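Local coordinates for ABC transporter periplasmic peptide-binding protein (Pseudoalteromonas, PDB 4QFL) that binds dipeptides such as Ala-Phe in a cleft between its lobes and probably delivers them to an ABC transporter in the inner membrane, at residues L31-A37 / L242-P248; I254-K260 / L276-I282; K89-L95 / H161-L167; D116-F122 / A183-E189. All blocks are in the same frame, centred on the assembly; numbering follows the deposited sequence.

Contact 1 of 4, residues L31-A37 / L242-P248; sequences LVYCAEA and LVYDITP
Strands 31-35 and 242-246 pair in parallel, in a buried β-sheet contact of the lobe that carries both chain ends. Y33 is bracketed by V243 and D245: its N donates to V243 O (2.8 Å) and its O accepts from D245 N (2.7 Å), the alternation expected of parallel strands. The ladder runs on until T247 N meets A35 O at 2.8 Å. L31, Y33 and A35 share a sheet face with L242, Y244 and I246. There Y244 CE2 lies over one face of the Y33 ring, 3.4 Å above its plane and offset toward the rim, the planes meeting at 55°. The torsions differ, Y33 CG lying beside its carbonyl carbon (chi1 -177°) and Y244 CG beside its N (-66°), which turns the rings toward each other. With an alanine in place of Y33 that ring is lost, and Y244 would probably be left with a gap beside it and more freedom to turn. On the other face C34 is disulfide-bonded to C262, and D245 is salt-bridged to K256. Past the strand, E36 OE2 salt-bridges R383 of the phenylalanine pocket. The pairing is typical of the α/β lobes of periplasmic binding proteins, whose strands end near the ligand cleft.

Contact 2 of 4, residues I254-K260 / L276-I282; sequences IAKILTK and LAQRDDI
The two flat groups, the guanidinium of R279 and the carboxylate of D281, lie at the margin and are met by carbon atoms. L258 CD2 comes obliquely to the guanidinium at R279 NE (4.3 Å) and touches CG equally closely, while K260 CE lies 4.0 Å from D281 OD2. K260 NZ, bent back (chi4 72°) into a weak bond with L258 O, stays 4.9 Å from D281 OD2 and 5.3 Å from the like charge of R279 NH2, so any net attraction is probably modest.

No hydrogen bond crosses between 254-260 and 276-282; the contact is held by branched aliphatic side chains. L276 gives the largest share from 276-282. Its two methyls divide the work: CD1 meets I254 CD1 at 3.7 Å, and CD2 lies 4.0 Å from L258 CD2, with I254 CG2 and I257 CG2 close by. L258 CD2 is shared in turn, since it also touches I282 CD1 at 4.0 Å, the two side chains crossing at about a right angle. I257 has CG1 anti to the backbone N (chi1 -164°), which sends CD1 toward I282 CG2 and turns CG2 to L276.

Both segments change direction here. Helix 250-258 stops in a Schellman motif, with K260 at positive phi (64°), and a type I turn from R279 to I282 leads from helix 273-278 into strand 282-287. Beneath them, I257 and L276 both rest on A511 of strand 500-513. Two helix ends laid on a β-sheet are characteristic of the α/β architecture of solute-binding protein lobes.

Contact 3 of 4, residues K89-L95 / H161-L167; sequences KSVTFTL and HQVRFEL
S90 and E166, V91 and F165, and onward to T94 and Q162 face each other in an antiparallel β-ladder, the central pair of a four-stranded antiparallel sheet. Backbone bonds come first. V91 with F165 and F93 with V163 are the hydrogen-bonded pairs, each bonded both ways; the shortest link runs from F165 N to V91 O at 2.7 Å. L167 N to K89 O and L95 N to H161 O continue the ladder at its two ends.

Apolar contacts gather on the face of V91, F93, V163 and F165. The F93 and F165 rings meet obliquely, with planes at 75° and F93 CD2 3.5 Å from F165 CE1. Helices 115-126 and 174-178 cover this face.

Polar contacts occupy the other face. S90 OG donates to E166 OE1 at 2.6 Å, on the syn side of the carboxylate but 30° out of its plane. E166 bends at chi2 (-77°), folding the carboxylate back toward S90. Its other oxygen, OE2, forms a salt bridge with R164 NE, though the modelled separation is too short to be taken literally. Were E166 a lysine, S90 OG would probably lose its acceptor and the R164 guanidinium would face a like charge. Next along, T92 CG2 packs against Q162 CD at 3.6 Å, and Q162 NE2 reaches T94 OG1 in a weak bond. A water joins the strands where no direct bond does, 2.9 Å from T92 OG1 and accepting from R164 NH1 at 3.1 Å.

Contact 4 of 4, residues D116-F122 / A183-E189; sequences DDVIFTF and AVVLSKE
Helix 115-126 presents D117 and T121, one turn apart, to the chain of 183-189 as it runs into helix 188-196, with CA atoms nearest at D117-K188 (5.1 Å) and T121-L186. It is a helix N-terminus gripped by a neighbouring helix: S187 is the N-cap, its OG bonded to Y190 N, while D117 OD1 accepts K188 N at 3.1 Å through its anti lone pair. A water bound to D117 OD1 and S187 OG accepts from E189 N, completing the polar cover of the first turn. R111 and N114 hold the other oxygen of D117.

T121 OG1 is a relay. It accepts from L186 N at 2.8 Å and donates to D117 O at 2.7 Å, arriving there from the opposite face of the carbonyl to T121 N. Lying beside its own N (chi1 -61°), OG1 can serve both, and CG2 is left to reach V184 O at 3.1 Å.

K188 stretches its carbon chain obliquely across F120, its CG 3.8 Å from F120 CB; a second water then joins K188 NZ to D116 O. At the far end F122 points its ring edge at the backbone, with A183 O in the ring plane and 3.4 Å from CZ.

In the fold
From the N terminus, strand 30-35 comes first, but contact 1 closes only when strand 241-246 returns beside it some 205 residues later. Contacts 3 and 4 both fall within that excursion. They cross: strand 90-95 is followed by helix 115-126, then strand 162-167 completes contact 3 and 183-189 completes contact 4. V118 packs on L95, V163 and F165, so the four-stranded sheet and its covering helix form one unit. Contact 2 follows contact 1 in series, a short-range closure tied to it by K256 of helix 250-258, which also packs on C34. The two groups lie well apart, with centres about 48 Å between contacts 2 and 3.

Contact 1 of 4, residues L31-A37 / L242-P248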
# COMPACT_ATOMS: atom_id res chain seq x y z
N LEU A 31 -24.72 -0.73 3.18
CA LEU A 31 -23.79 -1.78 2.82
C LEU A 31 -22.94 -2.03 4.04
O LEU A 31 -22.56 -1.10 4.73
CB LEU A 31 -22.93 -1.34 1.63
CG LEU A 31 -21.95 -2.38 1.06
CD1 LEU A 31 -21.55 -2.01 -0.34
CD2 LEU A 31 -20.71 -2.52 1.93
N VAL A 32 -22.67 -3.30 4.32
CA VAL A 32 -21.77 -3.71 5.39
C VAL A 32 -20.54 -4.45 4.83
O VAL A 32 -20.66 -5.49 4.19
CB VAL A 32 -22.46 -4.58 6.44
CG1 VAL A 32 -21.48 -4.99 7.53
CG2 VAL A 32 -23.65 -3.84 7.04
N TYR A 33 -19.37 -3.86 5.06
CA TYR A 33 -18.10 -4.33 4.53
C TYR A 33 -17.32 -4.96 5.68
O TYR A 33 -17.08 -4.32 6.70
CB TYR A 33 -17.35 -3.12 3.97
CG TYR A 33 -16.02 -3.39 3.31
CD1 TYR A 33 -14.87 -3.62 4.07
CD2 TYR A 33 -15.89 -3.36 1.92
CE1 TYR A 33 -13.64 -3.85 3.46
CE2 TYR A 33 -14.67 -3.58 1.31
CZ TYR A 33 -13.55 -3.82 2.08
OH TYR A 33 -12.32 -4.04 1.47
N CYS A 34 -16.93 -6.22 5.51
CA CYS A 34 -16.12 -6.93 6.51
C CYS A 34 -14.65 -6.64 6.28
O CYS A 34 -14.06 -7.16 5.32
CB CYS A 34 -16.32 -8.44 6.44
SG CYS A 34 -17.44 -9.13 7.70
N ALA A 35 -14.07 -5.85 7.17
CA ALA A 35 -12.69 -5.37 7.06
C ALA A 35 -11.71 -6.18 7.89
O ALA A 35 -12.03 -6.62 9.00
CB ALA A 35 -12.63 -3.91 7.46
N GLU A 36 -10.51 -6.38 7.37
CA GLU A 36 -9.53 -7.24 8.02
C GLU A 36 -8.73 -6.57 9.16
O GLU A 36 -8.00 -7.24 9.88
CB GLU A 36 -8.58 -7.86 6.98
CG GLU A 36 -7.47 -6.93 6.44
CD GLU A 36 -7.90 -6.09 5.26
OE1 GLU A 36 -9.12 -5.99 4.98
OE2 GLU A 36 -7.01 -5.53 4.59
N ALA A 37 -8.86 -5.26 9.33
CA ALA A 37 -8.13 -4.59 10.40
C ALA A 37 -8.71 -3.23 10.75
O ALA A 37 -9.43 -2.63 9.97
CB ALA A 37 -6.66 -4.46 10.05
N LEU A 242 -22.88 3.18 4.90
CA LEU A 242 -21.77 2.27 4.72
C LEU A 242 -21.19 2.00 6.09
O LEU A 242 -20.70 2.91 6.76
CB LEU A 242 -20.68 2.94 3.88
CG LEU A 242 -20.30 2.31 2.54
CD1 LEU A 242 -19.10 3.07 1.98
CD2 LEU A 242 -19.99 0.83 2.72
N VAL A 243 -21.24 0.74 6.53
CA VAL A 243 -20.59 0.36 7.76
C VAL A 243 -19.47 -0.63 7.45
O VAL A 243 -19.64 -1.52 6.62
CB VAL A 243 -21.58 -0.29 8.76
CG1 VAL A 243 -20.94 -0.41 10.14
CG2 VAL A 243 -22.86 0.52 8.85
N TYR A 244 -18.32 -0.43 8.08
CA TYR A 244 -17.24 -1.41 8.08
C TYR A 244 -17.24 -2.19 9.40
O TYR A 244 -17.20 -1.60 10.49
CB TYR A 244 -15.88 -0.74 7.88
CG TYR A 244 -15.70 -0.10 6.54
CD1 TYR A 244 -16.20 1.16 6.28
CD2 TYR A 244 -15.03 -0.77 5.53
CE1 TYR A 244 -16.05 1.75 5.04
CE2 TYR A 244 -14.88 -0.19 4.28
CZ TYR A 244 -15.38 1.07 4.05
OH TYR A 244 -15.22 1.66 2.83
N ASP A 245 -17.29 -3.51 9.29
CA ASP A 245 -17.28 -4.39 10.44
C ASP A 245 -15.86 -4.89 10.60
O ASP A 245 -15.39 -5.69 9.80
CB ASP A 245 -18.24 -5.56 10.18
CG ASP A 245 -18.29 -6.54 11.33
OD1 ASP A 245 -17.36 -6.55 12.15
OD2 ASP A 245 -19.26 -7.33 11.40
N ILE A 246 -15.17 -4.39 11.61
CA ILE A 246 -13.77 -4.77 11.81
C ILE A 246 -13.65 -6.19 12.35
O ILE A 246 -13.94 -6.44 13.52
CB ILE A 246 -13.08 -3.81 12.75
CG1 ILE A 246 -13.27 -2.38 12.26
CG2 ILE A 246 -11.61 -4.16 12.86
CD1 ILE A 246 -12.75 -2.15 10.89
N THR A 247 -13.22 -7.11 11.50
CA THR A 247 -13.17 -8.52 11.85
C THR A 247 -11.87 -9.12 11.34
O THR A 247 -11.79 -9.57 10.20
CB THR A 247 -14.33 -9.29 11.19
OG1 THR A 247 -15.56 -8.60 11.43
CG2 THR A 247 -14.42 -10.69 11.75
N PRO A 248 -10.83 -9.13 12.20
CA PRO A 248 -9.50 -9.57 11.77
C PRO A 248 -9.41 -11.03 11.36
O PRO A 248 -8.60 -11.38 10.51
CB PRO A 248 -8.65 -9.33 13.02
CG PRO A 248 -9.39 -8.29 13.78
CD PRO A 248 -10.83 -8.59 13.57

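Contact 2 of 4, residues I254-K260 / L276-I282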
# COMPACT_ATOMS: atom_id res chain seq x y z
N ILE A 254 -15.58 -14.86 6.41
CA ILE A 254 -16.29 -15.82 5.58
C ILE A 254 -17.63 -16.17 6.22
O ILE A 254 -18.67 -16.12 5.57
CB ILE A 254 -15.48 -17.12 5.38
CG1 ILE A 254 -14.15 -16.83 4.71
CG2 ILE A 254 -16.28 -18.14 4.54
CD1 ILE A 254 -14.28 -16.42 3.29
N ALA A 255 -17.59 -16.52 7.50
CA ALA A 255 -18.79 -16.86 8.23
C ALA A 255 -19.83 -15.74 8.13
O ALA A 255 -21.02 -16.00 7.95
CB ALA A 255 -18.46 -17.15 9.68
N LYS A 256 -19.38 -14.50 8.24
CA LYS A 256 -20.29 -13.35 8.20
C LYS A 256 -20.87 -13.05 6.84
O LYS A 256 -21.96 -12.50 6.75
CB LYS A 256 -19.62 -12.10 8.76
CG LYS A 256 -19.44 -12.17 10.25
CD LYS A 256 -18.73 -10.94 10.78
CE LYS A 256 -18.80 -10.88 12.29
NZ LYS A 256 -18.18 -9.65 12.81
N ILE A 257 -20.19 -13.40 5.76
CA ILE A 257 -20.84 -13.22 4.47
C ILE A 257 -21.87 -14.33 4.28
O ILE A 257 -22.94 -14.10 3.72
CB ILE A 257 -19.84 -13.14 3.29
CG1 ILE A 257 -20.55 -12.58 2.05
CG2 ILE A 257 -19.22 -14.49 2.99
CD1 ILE A 257 -19.64 -12.39 0.89
N LEU A 258 -21.57 -15.51 4.79
CA LEU A 258 -22.51 -16.63 4.69
C LEU A 258 -23.84 -16.36 5.42
O LEU A 258 -24.90 -16.70 4.92
CB LEU A 258 -21.85 -17.93 5.19
CG LEU A 258 -20.73 -18.43 4.29
CD1 LEU A 258 -20.07 -19.69 4.83
CD2 LEU A 258 -21.26 -18.68 2.89
N THR A 259 -23.76 -15.75 6.60
CA THR A 259 -24.94 -15.46 7.41
C THR A 259 -25.55 -14.14 7.00
O THR A 259 -26.54 -13.70 7.59
CB THR A 259 -24.58 -15.33 8.89
OG1 THR A 259 -23.67 -14.23 9.05
CG2 THR A 259 -23.94 -16.60 9.40
N LYS A 260 -24.92 -13.51 6.02
CA LYS A 260 -25.35 -12.21 5.51
C LYS A 260 -25.25 -11.10 6.55
O LYS A 260 -25.95 -10.10 6.46
CB LYS A 260 -26.76 -12.31 4.91
CG LYS A 260 -26.85 -13.42 3.86
CD LYS A 260 -28.27 -13.77 3.48
CE LYS A 260 -28.38 -15.23 3.02
NZ LYS A 260 -28.26 -16.22 4.16
N LEU A 276 -17.50 -20.52 -1.14
CA LEU A 276 -18.15 -19.35 -1.72
C LEU A 276 -18.52 -19.54 -3.20
O LEU A 276 -19.59 -19.14 -3.64
CB LEU A 276 -17.27 -18.10 -1.52
CG LEU A 276 -16.78 -17.83 -0.09
CD1 LEU A 276 -15.96 -16.57 -0.05
CD2 LEU A 276 -17.93 -17.74 0.89
N ALA A 277 -17.63 -20.19 -3.96
CA ALA A 277 -17.87 -20.44 -5.39
C ALA A 277 -19.14 -21.26 -5.69
O ALA A 277 -19.74 -21.15 -6.76
CB ALA A 277 -16.65 -21.09 -6.03
N GLN A 278 -19.55 -22.08 -4.73
CA GLN A 278 -20.74 -22.90 -4.91
C GLN A 278 -22.04 -22.15 -4.60
O GLN A 278 -23.10 -22.50 -5.11
CB GLN A 278 -20.63 -24.15 -4.06
CG GLN A 278 -19.43 -25.01 -4.45
CD GLN A 278 -19.27 -26.23 -3.57
OE1 GLN A 278 -20.25 -26.86 -3.18
NE2 GLN A 278 -18.02 -26.57 -3.24
N ARG A 279 -21.95 -21.10 -3.78
CA ARG A 279 -23.13 -20.33 -3.38
C ARG A 279 -23.68 -19.45 -4.51
O ARG A 279 -22.98 -18.60 -5.03
CB ARG A 279 -22.82 -19.46 -2.15
CG ARG A 279 -22.13 -20.20 -1.01
CD ARG A 279 -23.08 -21.17 -0.31
NE ARG A 279 -24.19 -20.44 0.29
CZ ARG A 279 -25.19 -21.00 0.96
NH1 ARG A 279 -25.23 -22.32 1.13
NH2 ARG A 279 -26.14 -20.23 1.47
N ASP A 280 -24.94 -19.66 -4.87
CA ASP A 280 -25.58 -18.90 -5.94
C ASP A 280 -25.72 -17.41 -5.63
O ASP A 280 -25.75 -16.58 -6.53
CB ASP A 280 -26.99 -19.45 -6.21
CG ASP A 280 -26.97 -20.90 -6.69
OD1 ASP A 280 -26.09 -21.25 -7.50
OD2 ASP A 280 -27.86 -21.67 -6.24
N ASP A 281 -25.83 -17.07 -4.35
CA ASP A 281 -26.11 -15.69 -3.96
C ASP A 281 -24.86 -14.88 -3.61
O ASP A 281 -24.97 -13.81 -3.02
CB ASP A 281 -27.13 -15.65 -2.81
CG ASP A 281 -26.71 -16.53 -1.63
OD1 ASP A 281 -25.61 -17.11 -1.69
OD2 ASP A 281 -27.48 -16.62 -0.65
N ILE A 282 -23.69 -15.41 -3.94
CA ILE A 282 -22.44 -14.72 -3.66
C ILE A 282 -21.60 -14.63 -4.93
O ILE A 282 -21.53 -15.57 -5.72
CB ILE A 282 -21.64 -15.44 -2.56
CG1 ILE A 282 -22.34 -15.29 -1.22
CG2 ILE A 282 -20.23 -14.88 -2.45
CD1 ILE A 282 -21.67 -16.06 -0.13

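Contact 3 of 4, residues K89-L95 / H161-L167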
# COMPACT_ATOMS: atom_id res chain seq x y z
N LYS A 89 10.34 20.76 -13.59
CA LYS A 89 10.48 21.26 -12.23
C LYS A 89 9.30 22.12 -11.79
O LYS A 89 9.27 22.61 -10.66
CB LYS A 89 11.78 22.04 -12.09
CG LYS A 89 12.99 21.27 -12.53
CD LYS A 89 14.27 22.03 -12.23
CE LYS A 89 14.59 22.00 -10.75
NZ LYS A 89 15.89 22.67 -10.47
N SER A 90 8.33 22.31 -12.67
CA SER A 90 7.11 23.02 -12.33
C SER A 90 5.91 22.26 -12.85
O SER A 90 5.83 21.94 -14.04
CB SER A 90 7.12 24.44 -12.90
OG SER A 90 8.20 25.20 -12.38
N VAL A 91 4.97 21.95 -11.96
CA VAL A 91 3.74 21.30 -12.36
C VAL A 91 2.57 22.17 -11.92
O VAL A 91 2.39 22.47 -10.74
CB VAL A 91 3.61 19.87 -11.75
CG1 VAL A 91 2.48 19.09 -12.42
CG2 VAL A 91 4.93 19.11 -11.88
N THR A 92 1.77 22.59 -12.90
CA THR A 92 0.63 23.45 -12.65
C THR A 92 -0.63 22.62 -12.67
O THR A 92 -0.89 21.88 -13.63
CB THR A 92 0.55 24.53 -13.74
OG1 THR A 92 1.73 25.33 -13.71
CG2 THR A 92 -0.66 25.42 -13.54
N PHE A 93 -1.42 22.72 -11.61
CA PHE A 93 -2.73 22.10 -11.57
C PHE A 93 -3.82 23.16 -11.63
O PHE A 93 -3.81 24.11 -10.85
CB PHE A 93 -2.91 21.30 -10.27
CG PHE A 93 -2.03 20.09 -10.16
CD1 PHE A 93 -2.46 18.86 -10.64
CD2 PHE A 93 -0.79 20.17 -9.56
CE1 PHE A 93 -1.66 17.74 -10.54
CE2 PHE A 93 0.02 19.06 -9.45
CZ PHE A 93 -0.42 17.84 -9.94
N THR A 94 -4.76 23.00 -12.55
CA THR A 94 -5.98 23.81 -12.55
C THR A 94 -7.02 23.04 -11.75
O THR A 94 -7.15 21.83 -11.92
CB THR A 94 -6.55 24.04 -13.97
OG1 THR A 94 -5.51 24.46 -14.85
CG2 THR A 94 -7.64 25.09 -13.94
N LEU A 95 -7.76 23.73 -10.89
CA LEU A 95 -8.63 23.05 -9.94
C LEU A 95 -10.11 23.24 -10.21
O LEU A 95 -10.55 24.31 -10.63
CB LEU A 95 -8.32 23.49 -8.51
CG LEU A 95 -6.86 23.53 -8.06
CD1 LEU A 95 -6.80 24.13 -6.65
CD2 LEU A 95 -6.21 22.15 -8.11
N HIS A 161 -8.09 29.04 -8.10
CA HIS A 161 -8.24 27.66 -8.56
C HIS A 161 -7.14 27.23 -9.54
O HIS A 161 -7.40 26.53 -10.52
CB HIS A 161 -9.65 27.41 -9.13
CG HIS A 161 -10.74 27.70 -8.14
ND1 HIS A 161 -11.21 26.75 -7.26
CD2 HIS A 161 -11.42 28.84 -7.87
CE1 HIS A 161 -12.15 27.30 -6.50
NE2 HIS A 161 -12.29 28.56 -6.85
N GLN A 162 -5.92 27.66 -9.26
CA GLN A 162 -4.74 27.14 -9.95
C GLN A 162 -3.51 27.28 -9.06
O GLN A 162 -3.29 28.31 -8.43
CB GLN A 162 -4.54 27.82 -11.30
CG GLN A 162 -3.35 27.27 -12.09
CD GLN A 162 -3.21 27.89 -13.46
OE1 GLN A 162 -2.57 28.92 -13.63
NE2 GLN A 162 -3.80 27.26 -14.46
N VAL A 163 -2.71 26.22 -8.99
CA VAL A 163 -1.49 26.26 -8.21
C VAL A 163 -0.36 25.71 -9.06
O VAL A 163 -0.60 25.03 -10.04
CB VAL A 163 -1.59 25.41 -6.92
CG1 VAL A 163 -2.72 25.93 -6.04
CG2 VAL A 163 -1.79 23.93 -7.25
N ARG A 164 0.86 26.02 -8.67
CA ARG A 164 2.02 25.47 -9.36
C ARG A 164 3.03 24.92 -8.34
O ARG A 164 3.52 25.65 -7.49
CB ARG A 164 2.66 26.54 -10.25
CG ARG A 164 3.94 26.12 -10.91
CD ARG A 164 4.59 27.27 -11.68
NE ARG A 164 5.02 28.35 -10.79
CZ ARG A 164 4.54 29.59 -10.84
NH1 ARG A 164 3.61 29.91 -11.73
NH2 ARG A 164 4.99 30.52 -9.99
N PHE A 165 3.29 23.62 -8.42
CA PHE A 165 4.32 22.98 -7.59
C PHE A 165 5.71 23.27 -8.18
O PHE A 165 5.94 23.08 -9.37
CB PHE A 165 4.11 21.46 -7.53
CG PHE A 165 2.93 21.01 -6.70
CD1 PHE A 165 1.62 21.23 -7.13
CD2 PHE A 165 3.13 20.31 -5.52
CE1 PHE A 165 0.53 20.80 -6.37
CE2 PHE A 165 2.05 19.86 -4.76
CZ PHE A 165 0.75 20.11 -5.18
N GLU A 166 6.63 23.72 -7.33
CA GLU A 166 8.02 23.92 -7.74
C GLU A 166 8.90 22.83 -7.12
O GLU A 166 8.99 22.72 -5.90
CB GLU A 166 8.51 25.30 -7.32
CG GLU A 166 7.61 26.44 -7.75
CD GLU A 166 7.76 26.77 -9.22
OE1 GLU A 166 8.52 26.07 -9.92
OE2 GLU A 166 7.11 27.73 -9.68
N LEU A 167 9.55 22.04 -7.97
CA LEU A 167 10.40 20.95 -7.50
C LEU A 167 11.89 21.32 -7.53
O LEU A 167 12.33 22.14 -8.34
CB LEU A 167 10.17 19.70 -8.34
CG LEU A 167 8.71 19.34 -8.59
CD1 LEU A 167 8.59 18.05 -9.39
CD2 LEU A 167 7.94 19.25 -7.28
O HOH W 1 1.72 28.18 -13.41

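Contact 4 of 4, residues D116-F122 / A183-E189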
# COMPACT_ATOMS: atom_id res chain seq x y z
N ASP A 116 -6.07 27.15 -1.71
CA ASP A 116 -5.59 27.18 -0.33
C ASP A 116 -5.55 25.79 0.31
O ASP A 116 -4.67 25.50 1.12
CB ASP A 116 -6.45 28.12 0.50
CG ASP A 116 -6.20 29.57 0.19
OD1 ASP A 116 -5.12 29.87 -0.36
OD2 ASP A 116 -7.07 30.41 0.50
N ASP A 117 -6.51 24.95 -0.05
CA ASP A 117 -6.61 23.59 0.47
C ASP A 117 -5.50 22.71 -0.07
O ASP A 117 -4.97 21.85 0.64
CB ASP A 117 -7.97 23.01 0.12
CG ASP A 117 -9.11 23.85 0.65
OD1 ASP A 117 -9.17 24.04 1.89
OD2 ASP A 117 -9.93 24.33 -0.16
N VAL A 118 -5.16 22.92 -1.33
CA VAL A 118 -4.09 22.17 -1.96
C VAL A 118 -2.76 22.54 -1.32
O VAL A 118 -1.97 21.67 -0.94
CB VAL A 118 -4.04 22.44 -3.47
CG1 VAL A 118 -2.86 21.75 -4.12
CG2 VAL A 118 -5.36 22.00 -4.11
N ILE A 119 -2.53 23.84 -1.18
CA ILE A 119 -1.29 24.31 -0.60
C ILE A 119 -1.17 23.83 0.84
O ILE A 119 -0.10 23.41 1.25
CB ILE A 119 -1.16 25.84 -0.71
CG1 ILE A 119 -1.27 26.25 -2.18
CG2 ILE A 119 0.17 26.28 -0.16
CD1 ILE A 119 -1.62 27.70 -2.42
N PHE A 120 -2.26 23.86 1.59
CA PHE A 120 -2.21 23.38 2.96
C PHE A 120 -1.95 21.89 3.06
O PHE A 120 -1.08 21.44 3.81
CB PHE A 120 -3.48 23.67 3.73
CG PHE A 120 -3.56 22.90 5.02
CD1 PHE A 120 -2.88 23.35 6.15
CD2 PHE A 120 -4.27 21.72 5.10
CE1 PHE A 120 -2.93 22.64 7.35
CE2 PHE A 120 -4.33 20.99 6.29
CZ PHE A 120 -3.65 21.45 7.42
N THR A 121 -2.76 21.12 2.36
CA THR A 121 -2.66 19.66 2.37
C THR A 121 -1.25 19.18 2.06
O THR A 121 -0.69 18.31 2.76
CB THR A 121 -3.61 19.04 1.34
OG1 THR A 121 -4.96 19.39 1.67
CG2 THR A 121 -3.47 17.52 1.33
N PHE A 122 -0.67 19.74 1.01
CA PHE A 122 0.63 19.25 0.56
C PHE A 122 1.83 19.94 1.21
O PHE A 122 2.88 19.31 1.37
CB PHE A 122 0.70 19.18 -0.98
CG PHE A 122 -0.26 18.16 -1.54
CD1 PHE A 122 0.03 16.81 -1.49
CD2 PHE A 122 -1.49 18.55 -2.05
CE1 PHE A 122 -0.86 15.88 -1.96
CE2 PHE A 122 -2.39 17.62 -2.52
CZ PHE A 122 -2.07 16.28 -2.46
N ALA A 183 -2.47 10.73 -1.49
CA ALA A 183 -2.42 12.12 -1.93
C ALA A 183 -3.77 12.82 -1.94
O ALA A 183 -4.08 13.60 -2.85
CB ALA A 183 -1.79 12.18 -3.32
N VAL A 184 -4.59 12.56 -0.93
CA VAL A 184 -5.94 13.13 -0.92
C VAL A 184 -5.87 14.59 -0.56
O VAL A 184 -4.87 15.05 -0.00
CB VAL A 184 -6.86 12.44 0.07
CG1 VAL A 184 -6.95 10.94 -0.24
CG2 VAL A 184 -6.40 12.67 1.50
N VAL A 185 -6.94 15.31 -0.86
CA VAL A 185 -7.06 16.72 -0.51
C VAL A 185 -7.80 16.95 0.81
O VAL A 185 -8.92 16.46 1.00
CB VAL A 185 -7.79 17.50 -1.61
CG1 VAL A 185 -8.00 18.94 -1.18
CG2 VAL A 185 -7.00 17.43 -2.90
N LEU A 186 -7.18 17.70 1.72
CA LEU A 186 -7.75 17.97 3.04
C LEU A 186 -8.35 19.37 3.13
O LEU A 186 -8.15 20.20 2.25
CB LEU A 186 -6.69 17.80 4.13
CG LEU A 186 -5.96 16.46 4.13
CD1 LEU A 186 -4.90 16.43 5.24
CD2 LEU A 186 -6.95 15.36 4.33
N SER A 187 -9.08 19.62 4.22
CA SER A 187 -9.71 20.92 4.48
C SER A 187 -8.85 21.88 5.29
O SER A 187 -8.59 21.64 6.47
CB SER A 187 -11.03 20.74 5.22
OG SER A 187 -11.51 22.01 5.65
N LYS A 188 -8.44 22.98 4.67
CA LYS A 188 -7.71 24.01 5.39
C LYS A 188 -8.60 24.71 6.40
O LYS A 188 -8.18 25.00 7.52
CB LYS A 188 -7.08 25.03 4.45
CG LYS A 188 -6.17 25.99 5.20
CD LYS A 188 -5.53 27.02 4.31
CE LYS A 188 -4.60 27.90 5.14
NZ LYS A 188 -3.93 28.96 4.33
N GLU A 189 -9.84 24.99 6.02
CA GLU A 189 -10.74 25.67 6.94
C GLU A 189 -10.93 24.85 8.22
O GLU A 189 -10.87 25.38 9.32
CB GLU A 189 -12.08 26.00 6.30
CG GLU A 189 -13.00 26.74 7.27
CD GLU A 189 -14.31 27.16 6.63
OE1 GLU A 189 -14.64 26.61 5.56
OE2 GLU A 189 -15.00 28.04 7.20
O HOH W 2 -2.80 27.53 2.32
O HOH W 3 -11.45 24.19 3.64